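Local coordinates for probable sulfate-binding lipoprotein SubI (Mycobacterium tuberculosis, PDB 6DDN) that probably binds sulfate outside the cytoplasmic membrane and hands it on for uptake, as a lipid-attached solute-binding protein, at residues V57-P62 with A296-V301; P113-L118 with G122-D127; L265-T270 with G275-F280. One frame throughout, in Å; residues are numbered along the deposited sequence.

Contact 1 of 3, residues V57-P62 with A296-V301. With SO4 (sulfate ion), chain C.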
loop_
_atom_site.group_PDB
_atom_site.type_symbol
_atom_site.label_atom_id
_atom_site.label_comp_id
_atom_site.label_asym_id
_atom_site.label_seq_id
_atom_site.Cartn_x
_atom_site.Cartn_y
_atom_site.Cartn_z
ATOM N N VAL A 57 -9.200 10.483 4.283
ATOM C CA VAL A 57 -9.562 9.689 3.117
ATOM C C VAL A 57 -8.353 8.832 2.775
ATOM O O VAL A 57 -7.351 9.333 2.251
ATOM C CB VAL A 57 -9.988 10.571 1.935
ATOM C CG1 VAL A 57 -10.178 9.728 0.681
ATOM C CG2 VAL A 57 -11.267 11.319 2.271
ATOM N N ALA A 58 -8.432 7.543 3.086
ATOM C CA ALA A 58 -7.322 6.624 2.898
ATOM C C ALA A 58 -7.692 5.559 1.877
ATOM O O ALA A 58 -8.846 5.431 1.460
ATOM C CB ALA A 58 -6.913 5.971 4.225
ATOM N N TYR A 59 -6.686 4.780 1.475
ATOM C CA TYR A 59 -6.907 3.714 0.507
ATOM C C TYR A 59 -7.542 2.499 1.179
ATOM O O TYR A 59 -8.126 2.619 2.259
ATOM C CB TYR A 59 -5.600 3.351 -0.215
ATOM C CG TYR A 59 -4.455 2.865 0.652
ATOM C CD1 TYR A 59 -3.796 3.721 1.524
ATOM C CD2 TYR A 59 -4.005 1.555 0.560
ATOM C CE1 TYR A 59 -2.740 3.278 2.304
ATOM C CE2 TYR A 59 -2.951 1.106 1.329
ATOM C CZ TYR A 59 -2.324 1.966 2.202
ATOM O OH TYR A 59 -1.276 1.507 2.968
ATOM N N ALA A 60 -7.442 1.326 0.552
ATOM C CA ALA A 60 -8.341 0.228 0.892
ATOM C C ALA A 60 -7.900 -0.597 2.095
ATOM O O ALA A 60 -8.744 -1.260 2.706
ATOM C CB ALA A 60 -8.511 -0.701 -0.312
ATOM N N VAL A 61 -6.618 -0.596 2.449
ATOM C CA VAL A 61 -6.144 -1.540 3.463
ATOM C C VAL A 61 -5.420 -0.957 4.680
ATOM O O VAL A 61 -4.972 -1.752 5.518
ATOM C CB VAL A 61 -5.231 -2.593 2.813
ATOM C CG1 VAL A 61 -5.927 -3.272 1.633
ATOM C CG2 VAL A 61 -3.929 -1.958 2.375
ATOM N N PRO A 62 -5.264 0.361 4.872
ATOM C CA PRO A 62 -4.449 0.817 6.007
ATOM C C PRO A 62 -5.196 0.903 7.329
ATOM O O PRO A 62 -4.606 1.345 8.322
ATOM C CB PRO A 62 -3.994 2.206 5.547
ATOM C CG PRO A 62 -5.178 2.722 4.836
ATOM C CD PRO A 62 -5.830 1.528 4.162
ATOM N N ALA A 296 1.091 -3.021 13.969
ATOM C CA ALA A 296 -0.053 -3.313 13.116
ATOM C C ALA A 296 0.330 -4.033 11.828
ATOM O O ALA A 296 -0.560 -4.391 11.052
ATOM C CB ALA A 296 -0.801 -2.020 12.778
ATOM N N GLY A 297 1.617 -4.253 11.579
ATOM C CA GLY A 297 2.054 -4.951 10.391
ATOM C C GLY A 297 2.545 -4.075 9.263
ATOM O O GLY A 297 2.840 -4.597 8.183
ATOM N N PHE A 298 2.642 -2.767 9.473
ATOM C CA PHE A 298 3.134 -1.843 8.460
ATOM C C PHE A 298 4.583 -1.494 8.771
ATOM O O PHE A 298 4.918 -1.186 9.920
ATOM C CB PHE A 298 2.278 -0.575 8.409
ATOM C CG PHE A 298 0.817 -0.834 8.146
ATOM C CD1 PHE A 298 -0.024 -1.250 9.165
ATOM C CD2 PHE A 298 0.285 -0.650 6.879
ATOM C CE1 PHE A 298 -1.365 -1.486 8.924
ATOM C CE2 PHE A 298 -1.056 -0.881 6.633
ATOM C CZ PHE A 298 -1.882 -1.302 7.657
ATOM N N ARG A 299 5.433 -1.544 7.758
ATOM C CA ARG A 299 6.856 -1.322 7.971
ATOM C C ARG A 299 7.132 0.153 8.236
ATOM O O ARG A 299 6.854 0.994 7.372
ATOM C CB ARG A 299 7.646 -1.820 6.765
ATOM C CG ARG A 299 7.809 -3.325 6.766
ATOM C CD ARG A 299 8.196 -3.877 5.412
ATOM N NE ARG A 299 8.254 -5.335 5.442
ATOM C CZ ARG A 299 9.368 -6.044 5.289
ATOM N NH1 ARG A 299 10.529 -5.431 5.093
ATOM N NH2 ARG A 299 9.321 -7.369 5.337
ATOM N N PRO A 300 7.669 0.511 9.396
ATOM C CA PRO A 300 7.876 1.925 9.716
ATOM C C PRO A 300 9.097 2.497 9.012
ATOM O O PRO A 300 10.004 1.779 8.589
ATOM C CB PRO A 300 8.080 1.910 11.234
ATOM C CG PRO A 300 8.713 0.580 11.490
ATOM C CD PRO A 300 8.086 -0.373 10.499
ATOM N N VAL A 301 9.101 3.828 8.899
ATOM C CA VAL A 301 10.225 4.542 8.298
ATOM C C VAL A 301 11.216 5.054 9.332
ATOM O O VAL A 301 12.337 5.436 8.959
ATOM C CB VAL A 301 9.742 5.715 7.419
ATOM C CG1 VAL A 301 8.871 5.200 6.287
ATOM C CG2 VAL A 301 8.995 6.738 8.257
HETATM S S SO4 C . -5.723 -0.133 -2.790
HETATM O O1 SO4 C . -6.546 0.960 -2.278
HETATM O O2 SO4 C . -5.180 -0.893 -1.667
HETATM O O3 SO4 C . -6.531 -1.016 -3.624
HETATM O O4 SO4 C . -4.632 0.418 -3.586
#
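The ring of Phe-298 reaches across to Pro-62, Val-61 and Tyr-59 with its far end, and almost all the contact passes through two ring atoms. The CA-CB bond of Phe-298 is directed at the 57-62 loop, and chi1 of -57° swings the ring to the side of the backbone N. Along one side, CD1 lies 3.8 Å from CB of Ala-296, a neighbour of its own segment that meets the ring edge in plane. On the other side CE2 lies 3.8 Å from Pro-62 CA and only loosely near Tyr-59, whose OH is 4.4 Å from CE2. CZ, the tip, is 3.7 Å from Pro-62 CA and 3.8 Å from the carbonyl O of Val-61. That oxygen lies at the ring edge in plane, where the slightly positive C-H rim can receive it, whereas Pro-62 CA and the tyrosine hydroxyl come in obliquely.

Behind this, Pro-62 CD sits 3.8 Å above the centre of one face of the Tyr-59 ring, a CH-pi geometry within the loop. At Ala-60 the loop meets a sulfate ion (chain C): Ala-60 N donates to its O1 at 3.0 Å, with an N-H...O angle of 141°, and Tyr-59 presents its ring edge to the ion. Ser-175 OG, Ser-177 N, Gly-218 N and Tyr-236 OH also bind this sulfate; uncharged donors of this kind are consistent with the ligand site of a type II periplasmic binding protein.

Trp-293 and Phe-138 meet Phe-298 edge-to-face. Asn-238 of helix 237-245 touches both Phe-298 and Val-61, while Asn-108 of strand 106-108 packs on Tyr-59 and Pro-62, and Arg-299 pairs through its backbone with strand 138-147.

Contact 2 of 3, residues P113-L118 with G122-D127. With SO4 (sulfate ion), chain E.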
loop_
_atom_site.group_PDB
_atom_site.type_symbol
_atom_site.label_atom_id
_atom_site.label_comp_id
_atom_site.label_asym_id
_atom_site.label_seq_id
_atom_site.Cartn_x
_atom_site.Cartn_y
_atom_site.Cartn_z
ATOM N N PRO A 113 1.434 8.606 -7.084
ATOM C CA PRO A 113 0.586 9.239 -8.113
ATOM C C PRO A 113 -0.768 9.702 -7.603
ATOM O O PRO A 113 -1.270 10.744 -8.046
ATOM C CB PRO A 113 0.434 8.130 -9.158
ATOM C CG PRO A 113 1.668 7.333 -9.029
ATOM C CD PRO A 113 2.144 7.427 -7.617
ATOM N N ASP A 114 -1.374 8.954 -6.680
ATOM C CA ASP A 114 -2.662 9.354 -6.129
ATOM C C ASP A 114 -2.553 10.599 -5.258
ATOM O O ASP A 114 -3.577 11.226 -4.963
ATOM C CB ASP A 114 -3.271 8.195 -5.342
ATOM C CG ASP A 114 -3.643 7.023 -6.231
ATOM O OD1 ASP A 114 -4.038 7.261 -7.392
ATOM O OD2 ASP A 114 -3.540 5.867 -5.775
ATOM N N ILE A 115 -1.344 10.965 -4.839
ATOM C CA ILE A 115 -1.125 12.261 -4.204
ATOM C C ILE A 115 -0.864 13.338 -5.246
ATOM O O ILE A 115 -1.345 14.466 -5.116
ATOM C CB ILE A 115 0.032 12.172 -3.187
ATOM C CG1 ILE A 115 -0.284 11.146 -2.098
ATOM C CG2 ILE A 115 0.294 13.527 -2.562
ATOM C CD1 ILE A 115 -1.453 11.528 -1.217
ATOM N N ALA A 116 -0.114 12.995 -6.298
ATOM C CA ALA A 116 0.196 13.961 -7.346
ATOM C C ALA A 116 -1.059 14.461 -8.048
ATOM O O ALA A 116 -1.115 15.629 -8.453
ATOM C CB ALA A 116 1.161 13.343 -8.357
ATOM N N ARG A 117 -2.067 13.600 -8.212
ATOM C CA ARG A 117 -3.326 14.051 -8.798
ATOM C C ARG A 117 -3.937 15.178 -7.975
ATOM O O ARG A 117 -4.440 16.160 -8.530
ATOM C CB ARG A 117 -4.307 12.884 -8.919
ATOM C CG ARG A 117 -5.687 13.299 -9.421
ATOM C CD ARG A 117 -6.706 12.173 -9.317
ATOM N NE ARG A 117 -6.437 11.090 -10.258
ATOM C CZ ARG A 117 -5.842 9.948 -9.931
ATOM N NH1 ARG A 117 -5.637 9.017 -10.852
ATOM N NH2 ARG A 117 -5.452 9.734 -8.681
ATOM N N LEU A 118 -3.888 15.057 -6.646
ATOM C CA LEU A 118 -4.413 16.114 -5.789
ATOM C C LEU A 118 -3.547 17.364 -5.842
ATOM O O LEU A 118 -4.064 18.480 -5.713
ATOM C CB LEU A 118 -4.533 15.613 -4.352
ATOM C CG LEU A 118 -5.472 14.426 -4.161
ATOM C CD1 LEU A 118 -5.863 14.324 -2.712
ATOM C CD2 LEU A 118 -6.705 14.572 -5.032
ATOM N N GLY A 122 -4.602 21.286 -6.954
ATOM C CA GLY A 122 -4.556 22.271 -5.889
ATOM C C GLY A 122 -5.074 21.805 -4.547
ATOM O O GLY A 122 -5.221 22.626 -3.638
ATOM N N LYS A 123 -5.355 20.512 -4.391
ATOM C CA LYS A 123 -5.886 19.986 -3.139
ATOM C C LYS A 123 -4.798 19.643 -2.133
ATOM O O LYS A 123 -5.050 19.677 -0.922
ATOM C CB LYS A 123 -6.735 18.742 -3.410
ATOM C CG LYS A 123 -7.921 18.991 -4.321
ATOM C CD LYS A 123 -9.098 19.564 -3.553
ATOM C CE LYS A 123 -10.303 19.751 -4.461
ATOM N NZ LYS A 123 -11.485 20.272 -3.722
ATOM N N VAL A 124 -3.602 19.301 -2.601
ATOM C CA VAL A 124 -2.467 19.019 -1.733
ATOM C C VAL A 124 -1.350 19.983 -2.105
ATOM O O VAL A 124 -0.954 20.054 -3.276
ATOM C CB VAL A 124 -1.998 17.559 -1.853
ATOM C CG1 VAL A 124 -0.583 17.409 -1.320
ATOM C CG2 VAL A 124 -2.941 16.636 -1.102
ATOM N N ASP A 125 -0.860 20.728 -1.115
ATOM C CA ASP A 125 0.275 21.615 -1.324
ATOM C C ASP A 125 1.475 20.800 -1.804
ATOM O O ASP A 125 1.644 19.631 -1.451
ATOM C CB ASP A 125 0.600 22.370 -0.026
ATOM C CG ASP A 125 1.837 23.258 -0.138
ATOM O OD1 ASP A 125 1.721 24.452 0.203
ATOM O OD2 ASP A 125 2.920 22.786 -0.547
ATOM N N LYS A 126 2.316 21.438 -2.621
ATOM C CA LYS A 126 3.459 20.741 -3.206
ATOM C C LYS A 126 4.556 20.444 -2.187
ATOM O O LYS A 126 5.416 19.593 -2.451
ATOM C CB LYS A 126 4.026 21.563 -4.362
ATOM C CG LYS A 126 2.986 22.418 -5.078
ATOM C CD LYS A 126 3.617 23.670 -5.667
ATOM C CE LYS A 126 2.572 24.549 -6.328
ATOM N NZ LYS A 126 1.440 24.858 -5.407
ATOM N N ASP A 127 4.532 21.106 -1.027
ATOM C CA ASP A 127 5.527 20.921 0.029
ATOM C C ASP A 127 5.458 19.538 0.668
ATOM O O ASP A 127 6.224 19.236 1.585
ATOM C CB ASP A 127 5.351 21.977 1.129
ATOM C CG ASP A 127 4.069 21.778 1.956
ATOM O OD1 ASP A 127 3.765 22.664 2.779
ATOM O OD2 ASP A 127 3.345 20.770 1.780
HETATM S S SO4 E . -7.667 10.361 -13.769
HETATM O O1 SO4 E . -8.402 11.451 -13.136
HETATM O O2 SO4 E . -8.209 9.082 -13.319
HETATM O O3 SO4 E . -7.799 10.458 -15.219
HETATM O O4 SO4 E . -6.256 10.447 -13.407
#
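Val-124 lays its two methyl groups against helix 113-120, one on each of two residues a helical turn apart. CG2 lies 3.8 Å from Leu-118 CB; CG1, anti to the backbone N (chi1 161°), lies 4.2 Å from Ile-115 CG2. Both pairs cross at a slant. Lys-123 starts out in the same direction, its CB 3.9 Å from Leu-118 CB, but the chain bends at chi2 and carries the amino end away.

The backbone explains the fit. Gly-122, with positive phi, is the C-prime residue of a Schellman motif, and Lys-123 N donates to Leu-118 O at 2.7 Å. Val-124 N reaches the same oxygen at 3.3 Å, from the same face of its plane but well above it. On the helix flank, Arg-117 NH2 makes a salt bridge to Asp-114 OD1 at 3.1 Å, with OD1 in the guanidinium plane, met on its anti side; NE and NH1 both donate to O4 of a sulfate (chain E), which Arg-96 also binds.

The Schellman bond from Lys-123 N closes the helix and Val-124 N adds a longer one, while the methyl groups shield the helix's apolar side. Carboxylate and sulfate, both at the guanidinium edge, probably fix its rotation.

Contact 3 of 3, residues L265-T270 with G275-F280. With SO4 (sulfate ion), chain F.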
loop_
_atom_site.group_PDB
_atom_site.type_symbol
_atom_site.label_atom_id
_atom_site.label_comp_id
_atom_site.label_asym_id
_atom_site.label_seq_id
_atom_site.Cartn_x
_atom_site.Cartn_y
_atom_site.Cartn_z
ATOM N N LEU A 265 1.396 10.033 2.630
ATOM C CA LEU A 265 0.418 10.736 3.447
ATOM C C LEU A 265 0.659 12.230 3.308
ATOM O O LEU A 265 1.805 12.685 3.340
ATOM C CB LEU A 265 0.514 10.323 4.922
ATOM C CG LEU A 265 -0.169 11.214 5.963
ATOM C CD1 LEU A 265 -1.647 10.875 6.093
ATOM C CD2 LEU A 265 0.533 11.091 7.308
ATOM N N ALA A 266 -0.421 12.992 3.156
ATOM C CA ALA A 266 -0.310 14.432 2.991
ATOM C C ALA A 266 -1.536 15.107 3.582
ATOM O O ALA A 266 -2.623 14.525 3.632
ATOM C CB ALA A 266 -0.152 14.820 1.517
ATOM N N VAL A 267 -1.347 16.338 4.033
ATOM C CA VAL A 267 -2.453 17.158 4.509
ATOM C C VAL A 267 -3.164 17.766 3.308
ATOM O O VAL A 267 -2.525 18.194 2.340
ATOM C CB VAL A 267 -1.938 18.241 5.477
ATOM C CG1 VAL A 267 -2.882 19.430 5.518
ATOM C CG2 VAL A 267 -1.749 17.659 6.869
ATOM N N VAL A 268 -4.493 17.785 3.354
ATOM C CA VAL A 268 -5.282 18.390 2.286
ATOM C C VAL A 268 -5.240 19.904 2.455
ATOM O O VAL A 268 -5.599 20.431 3.512
ATOM C CB VAL A 268 -6.725 17.867 2.299
ATOM C CG1 VAL A 268 -7.646 18.833 1.568
ATOM C CG2 VAL A 268 -6.789 16.486 1.672
ATOM N N ALA A 269 -4.799 20.606 1.407
ATOM C CA ALA A 269 -4.627 22.052 1.503
ATOM C C ALA A 269 -5.957 22.777 1.665
ATOM O O ALA A 269 -6.021 23.796 2.359
ATOM C CB ALA A 269 -3.884 22.571 0.273
ATOM N N THR A 270 -7.021 22.271 1.046
ATOM C CA THR A 270 -8.323 22.928 1.082
ATOM C C THR A 270 -9.087 22.675 2.377
ATOM O O THR A 270 -10.292 22.938 2.425
ATOM C CB THR A 270 -9.170 22.474 -0.107
ATOM O OG1 THR A 270 -9.417 21.066 -0.010
ATOM C CG2 THR A 270 -8.442 22.758 -1.402
ATOM N N GLY A 275 -4.667 23.096 11.443
ATOM C CA GLY A 275 -4.064 22.952 12.752
ATOM C C GLY A 275 -4.089 21.507 13.207
ATOM O O GLY A 275 -3.040 20.910 13.464
ATOM N N ALA A 276 -5.291 20.929 13.293
ATOM C CA ALA A 276 -5.416 19.535 13.708
ATOM C C ALA A 276 -4.870 18.589 12.647
ATOM O O ALA A 276 -4.218 17.591 12.975
ATOM C CB ALA A 276 -6.875 19.206 14.019
ATOM N N ALA A 277 -5.128 18.885 11.369
ATOM C CA ALA A 277 -4.657 18.016 10.297
ATOM C C ALA A 277 -3.136 17.914 10.292
ATOM O O ALA A 277 -2.580 16.826 10.098
ATOM C CB ALA A 277 -5.172 18.517 8.948
ATOM N N THR A 278 -2.443 19.036 10.508
ATOM C CA THR A 278 -0.988 18.984 10.621
ATOM C C THR A 278 -0.563 18.227 11.873
ATOM O O THR A 278 0.398 17.449 11.839
ATOM C CB THR A 278 -0.401 20.395 10.633
ATOM O OG1 THR A 278 -0.863 21.113 9.483
ATOM C CG2 THR A 278 1.119 20.347 10.619
ATOM N N ALA A 279 -1.267 18.442 12.987
ATOM C CA ALA A 279 -0.949 17.716 14.211
ATOM C C ALA A 279 -1.134 16.217 14.021
ATOM O O ALA A 279 -0.305 15.419 14.475
ATOM C CB ALA A 279 -1.816 18.225 15.363
ATOM N N PHE A 280 -2.206 15.815 13.337
ATOM C CA PHE A 280 -2.447 14.395 13.110
ATOM C C PHE A 280 -1.429 13.794 12.151
ATOM O O PHE A 280 -1.091 12.611 12.274
ATOM C CB PHE A 280 -3.862 14.178 12.578
ATOM C CG PHE A 280 -4.280 12.738 12.544
ATOM C CD1 PHE A 280 -3.998 11.899 13.606
ATOM C CD2 PHE A 280 -4.956 12.224 11.453
ATOM C CE1 PHE A 280 -4.383 10.574 13.581
ATOM C CE2 PHE A 280 -5.343 10.895 11.423
ATOM C CZ PHE A 280 -5.056 10.071 12.487
HETATM S S SO4 F . -8.140 23.436 13.780
HETATM O O1 SO4 F . -9.346 23.078 13.039
HETATM O O2 SO4 F . -8.458 23.511 15.202
HETATM O O3 SO4 F . -7.116 22.420 13.564
HETATM O O4 SO4 F . -7.640 24.728 13.317
#
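Val-267 sets one methyl, CG2, on the first turns of helix 274-284, which follows its own strand after a short loop: a strand-loop-helix unit in which the helix folds back over the sheet of this type II binding-protein fold.

The second segment begins at Gly-275, at the helix start, where a sulfate ion (chain F) lies close by. The modelled distance from Ala-276 N to sulfate O3 is too short to be taken at face value, so a bond there is doubtful in detail, although His-273 ND1 also binds this ion. An anion at the beginning of a helix would be consistent with the partial positive charge of the N-H groups of the first turn.

Ala-277 is the main partner. Its CB points at the strand and lies 4.1 Å from Val-267 CG2, and the CA atoms of the two residues are 6.3 Å apart, the shortest CA-CA distance between the segments. Thr-278 follows at the margin: its N is 4.0 Å from Val-267 CG2, while OG1 is turned back along the helix to bond with Leu-274 O, so the hydroxyl is already used within the first turn. Ala-279 has its CB directed away from the strand; its N bonds to Gly-275 O at 3.1 Å, keeping the turn regular. Phe-280 N likewise bonds to Ala-276 O at 2.7 Å, and its ring packs instead on Leu-106 and Ile-70 and meets Phe-73.

On the strand, Val-267 holds CG1 nearly anti to N (chi1 156°) and CG2 opposite the carbonyl carbon, which leaves CG2 over the peptide that joins Ala-277 to Thr-278: Ala-277 C is 3.7 Å away, and the closest pair is CG2 with Ala-277 O, at 3.4 Å.

Contact 1 is the core contact, its centre about 6 Å from that of the chain and all its touching residues buried; contacts 2 and 3 lie farther out, at about 17 and 20 Å, contact 2 still buried, contact 3 only partly. Contacts 1 and 3 reach the same sheet without touching. Contacts 2 and 3 do touch: Lys-123 O approaches Ala-269 N at 2.5 Å, a probable hydrogen bond though short, and Val-124 CG2 packs on Val-267 O. Their chemistry differs: an aromatic ring against a loop beside a sulfate with uncharged donors, a helix end fixed by backbone bonds, and one methyl on a helix. The outer two sulfates sit at peripheral positive or helix-start positions.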